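Local coordinates for ribosomal RNA small subunit methyltransferase E (Bacillus subtilis, PDB 1VHK), which probably transfers a methyl group from S-adenosyl-L-methionine to the N3 position of one uridine of 16S rRNA in the assembled 30S ribosomal subunit, at residues S193-P196 against K197-L201; I233-T236 against E237-P240. All blocks are in the same frame, centred on the assembly; numbering follows the deposited sequence.

Contact 1. Residues S193-P196 against K197-L201; sequences SSLP and KGSSL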
loop_
_atom_site.group_PDB
_atom_site.type_symbol
_atom_site.label_atom_id
_atom_site.label_comp_id
_atom_site.label_asym_id
_atom_site.label_seq_id
_atom_site.Cartn_x
_atom_site.Cartn_y
_atom_site.Cartn_z
ATOM N N SER A 193 14.803 0.456 11.367
ATOM C CA SER A 193 16.124 0.069 10.867
ATOM C C SER A 193 16.951 -0.690 11.883
ATOM O O SER A 193 17.927 -1.373 11.500
ATOM C CB SER A 193 16.850 1.209 10.204
ATOM O OG SER A 193 16.941 2.358 11.018
ATOM N N SER A 194 16.544 -0.739 13.147
ATOM C CA SER A 194 17.248 -1.505 14.157
ATOM C C SER A 194 16.642 -2.870 14.437
ATOM O O SER A 194 17.080 -3.551 15.387
ATOM C CB SER A 194 17.293 -0.689 15.464
ATOM O OG SER A 194 16.124 -0.935 16.251
ATOM N N LEU A 195 15.567 -3.275 13.755
ATOM C CA LEU A 195 14.977 -4.593 13.988
ATOM C C LEU A 195 15.655 -5.637 13.112
ATOM O O LEU A 195 15.929 -5.429 11.923
ATOM C CB LEU A 195 13.476 -4.611 13.768
ATOM C CG LEU A 195 12.581 -3.836 14.733
ATOM C CD1 LEU A 195 11.163 -3.733 14.174
ATOM C CD2 LEU A 195 12.558 -4.476 16.114
ATOM N N PRO A 196 15.925 -6.792 13.682
ATOM C CA PRO A 196 16.594 -7.882 12.991
ATOM C C PRO A 196 15.670 -8.834 12.267
ATOM O O PRO A 196 14.503 -9.060 12.599
ATOM C CB PRO A 196 17.358 -8.591 14.111
ATOM C CG PRO A 196 17.044 -7.894 15.370
ATOM C CD PRO A 196 15.741 -7.128 15.117
ATOM N N LYS A 197 16.215 -9.500 11.244
ATOM C CA LYS A 197 15.442 -10.495 10.488
ATOM C C LYS A 197 14.704 -11.415 11.454
ATOM O O LYS A 197 15.320 -11.945 12.381
ATOM C CB LYS A 197 16.374 -11.302 9.616
ATOM C CG LYS A 197 15.770 -12.260 8.637
ATOM C CD LYS A 197 16.461 -12.153 7.278
ATOM C CE LYS A 197 16.274 -13.430 6.471
ATOM N NZ LYS A 197 14.889 -13.581 5.940
ATOM N N GLY A 198 13.406 -11.588 11.236
ATOM C CA GLY A 198 12.566 -12.433 12.056
ATOM C C GLY A 198 11.910 -11.787 13.238
ATOM O O GLY A 198 11.104 -12.434 13.907
ATOM N N SER A 199 12.230 -10.550 13.615
ATOM C CA SER A 199 11.677 -9.939 14.810
ATOM C C SER A 199 10.252 -9.451 14.604
ATOM O O SER A 199 9.813 -9.266 13.479
ATOM C CB SER A 199 12.558 -8.770 15.246
ATOM O OG SER A 199 12.844 -7.994 14.100
ATOM N N SER A 200 9.541 -9.156 15.701
ATOM C CA SER A 200 8.171 -8.758 15.630
ATOM C C SER A 200 7.912 -7.303 15.943
ATOM O O SER A 200 8.429 -6.759 16.920
ATOM C CB SER A 200 7.308 -9.646 16.547
ATOM O OG SER A 200 7.413 -9.219 17.902
ATOM N N LEU A 201 6.988 -6.694 15.168
ATOM C CA LEU A 201 6.662 -5.291 15.428
ATOM C C LEU A 201 5.154 -5.055 15.452
ATOM O O LEU A 201 4.413 -5.533 14.600
ATOM C CB LEU A 201 7.347 -4.403 14.406
ATOM C CG LEU A 201 6.903 -2.939 14.348
ATOM C CD1 LEU A 201 7.438 -2.150 15.550
ATOM C CD2 LEU A 201 7.313 -2.303 13.027
#
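Pro-196 and Ser-199 hold the two ends of a type II beta turn, with Lys-197 and Gly-198 at its corner. Two hydrogen bonds converge on one acceptor. The amide N of Ser-199 donates to Pro-196 O over 2.9 Å with an N-H...O angle of 158°. The Ser-199 hydroxyl donates to the same oxygen, although the modelled length of that bond is too short to be trusted. With chi1 at 47°, OG lies between the backbone N and the carbonyl carbon of its own residue and is turned toward Pro-196 O.

Carbon atoms pack against this polar pair. CD of the Pro-196 ring lies 3.6 Å from Ser-199 CB, and CB of Leu-195 covers the hydroxyl at 3.5 Å from Ser-199 OG. Farther in, the two leucine side chains cross at about a right angle, and the CD1 branch of Leu-195 meets Leu-201 CB at 3.9 Å.

The turn belongs to the beta-alpha-beta crossover that runs from strand 171-175 through helix 187-193 to strand 200-205. Leu-195 and Leu-201 both pack on Lys-171, Leu-201 also reaches Ile-247 of helix 239-253, and the backbone of Ser-199 pairs with that of Lys-82 on strand 82-88.

Contact 2. Residues I233-T236 against E237-P240; sequences ILRT and ETAP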
loop_
_atom_site.group_PDB
_atom_site.type_symbol
_atom_site.label_atom_id
_atom_site.label_comp_id
_atom_site.label_asym_id
_atom_site.label_seq_id
_atom_site.Cartn_x
_atom_site.Cartn_y
_atom_site.Cartn_z
ATOM N N ILE A 233 -1.309 14.789 7.601
ATOM C CA ILE A 233 -2.268 14.000 8.379
ATOM C C ILE A 233 -2.972 12.955 7.526
ATOM O O ILE A 233 -3.574 13.195 6.480
ATOM C CB ILE A 233 -3.249 14.912 9.120
ATOM C CG1 ILE A 233 -2.452 15.819 10.096
ATOM C CG2 ILE A 233 -4.332 14.146 9.846
ATOM C CD1 ILE A 233 -1.598 15.039 11.102
ATOM N N LEU A 234 -2.863 11.697 7.954
ATOM C CA LEU A 234 -3.309 10.510 7.284
ATOM C C LEU A 234 -4.584 9.893 7.828
ATOM O O LEU A 234 -4.814 9.819 9.018
ATOM C CB LEU A 234 -2.161 9.481 7.338
ATOM C CG LEU A 234 -1.051 9.513 6.300
ATOM C CD1 LEU A 234 -1.004 10.765 5.463
ATOM C CD2 LEU A 234 0.306 9.287 6.965
ATOM N N ARG A 235 -5.454 9.402 6.938
ATOM C CA ARG A 235 -6.684 8.749 7.375
ATOM C C ARG A 235 -6.363 7.387 7.968
ATOM O O ARG A 235 -5.299 6.806 7.736
ATOM C CB ARG A 235 -7.695 8.662 6.222
ATOM C CG ARG A 235 -8.085 10.044 5.688
ATOM C CD ARG A 235 -8.771 9.991 4.350
ATOM N NE ARG A 235 -8.821 11.297 3.675
ATOM C CZ ARG A 235 -9.905 11.792 3.098
ATOM N NH1 ARG A 235 -9.875 12.976 2.502
ATOM N NH2 ARG A 235 -11.067 11.116 3.113
ATOM N N THR A 236 -7.288 6.819 8.761
ATOM C CA THR A 236 -7.073 5.566 9.410
ATOM C C THR A 236 -6.740 4.406 8.496
ATOM O O THR A 236 -6.104 3.468 9.007
ATOM C CB THR A 236 -8.251 5.074 10.296
ATOM O OG1 THR A 236 -9.501 5.276 9.650
ATOM C CG2 THR A 236 -8.132 5.858 11.561
ATOM N N GLU A 237 -7.331 4.425 7.313
ATOM C CA GLU A 237 -7.110 3.423 6.300
ATOM C C GLU A 237 -5.793 3.690 5.565
ATOM O O GLU A 237 -5.151 2.737 5.109
ATOM C CB GLU A 237 -8.300 3.293 5.358
ATOM C CG GLU A 237 -8.656 4.469 4.512
ATOM C CD GLU A 237 -9.436 5.584 5.140
ATOM O OE1 GLU A 237 -9.352 5.827 6.367
ATOM O OE2 GLU A 237 -10.179 6.300 4.409
ATOM N N THR A 238 -5.263 4.905 5.668
ATOM C CA THR A 238 -4.037 5.321 5.001
ATOM C C THR A 238 -2.774 5.117 5.809
ATOM O O THR A 238 -1.799 4.538 5.278
ATOM C CB THR A 238 -4.098 6.781 4.513
ATOM O OG1 THR A 238 -5.386 7.059 3.940
ATOM C CG2 THR A 238 -3.042 7.055 3.456
ATOM N N ALA A 239 -2.759 5.417 7.090
ATOM C CA ALA A 239 -1.621 5.299 7.980
ATOM C C ALA A 239 -0.864 3.992 7.941
ATOM O O ALA A 239 0.361 3.982 7.795
ATOM C CB ALA A 239 -2.014 5.592 9.432
ATOM N N PRO A 240 -1.521 2.853 8.101
ATOM C CA PRO A 240 -0.881 1.559 8.061
ATOM C C PRO A 240 -0.258 1.211 6.706
ATOM O O PRO A 240 0.661 0.385 6.628
ATOM C CB PRO A 240 -1.967 0.566 8.380
ATOM C CG PRO A 240 -3.176 1.310 8.708
ATOM C CD PRO A 240 -2.952 2.760 8.428
#
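Glu-237 folds its carboxylate back over the root of the Arg-235 side chain, OE1 lying 3.3 Å from Arg-235 CB. The two residues lie in the turn that leads into helix 239-253 of the SPOUT methyltransferase domain, in the C-terminal region that in this family is typically tied into a trefoil knot. With CG between the backbone N and the carbonyl carbon (chi1 64°) and a bend at chi2, the glutamate runs alongside the arginine in the same direction. Their flat ends stand 86° apart and do not pair, since Arg-235 NH2 and Glu-237 OE2 are separated by 5.1 Å. Each instead forms a salt bridge across the dimer interface, Arg-235 to Glu-140 and Glu-237 to Lys-101, both of the second subunit. OE1 also receives a weak hydrogen bond from Thr-236 OG1. An alanine in place of Glu-237 would probably leave Lys-101 of the second subunit without this partner and uncover the base of the arginine chain.

The backbone turn is gripped through Arg-235 O, which takes two amides. Ala-239 N approaches Arg-235 O almost straight on at 3.0 Å, whereas Thr-238 N donates to Arg-235 O over 2.8 Å from above the carbonyl plane. Thr-238 OG1 is hydrogen-bonded to Glu-104 of the second subunit. One residue on from Ala-239, Pro-240 has no amide hydrogen to offer, and its ring carbon CD faces Thr-236 O at 3.3 Å.

In the fold
From the N terminus, the chain passes through the mixed sheet that includes strands 5-7 and 64-72 before entering the methyltransferase domain, where both contacts lie. Contact 1 comes first, closing the short loop between helix 187-193 and strand 200-205. The chain then continues through helix 213-221 and strand 225-227 before contact 2 turns it into helix 239-253. The two follow in series, neither nesting nor crossing, with centres about 23 Å apart. Strand 200-205 joins them: it starts in contact 1 and ends at Phe-205, which Ala-239 and Pro-240 of contact 2 touch. Contact 2 meets the second subunit; contact 1 touches no other chain of the assembly.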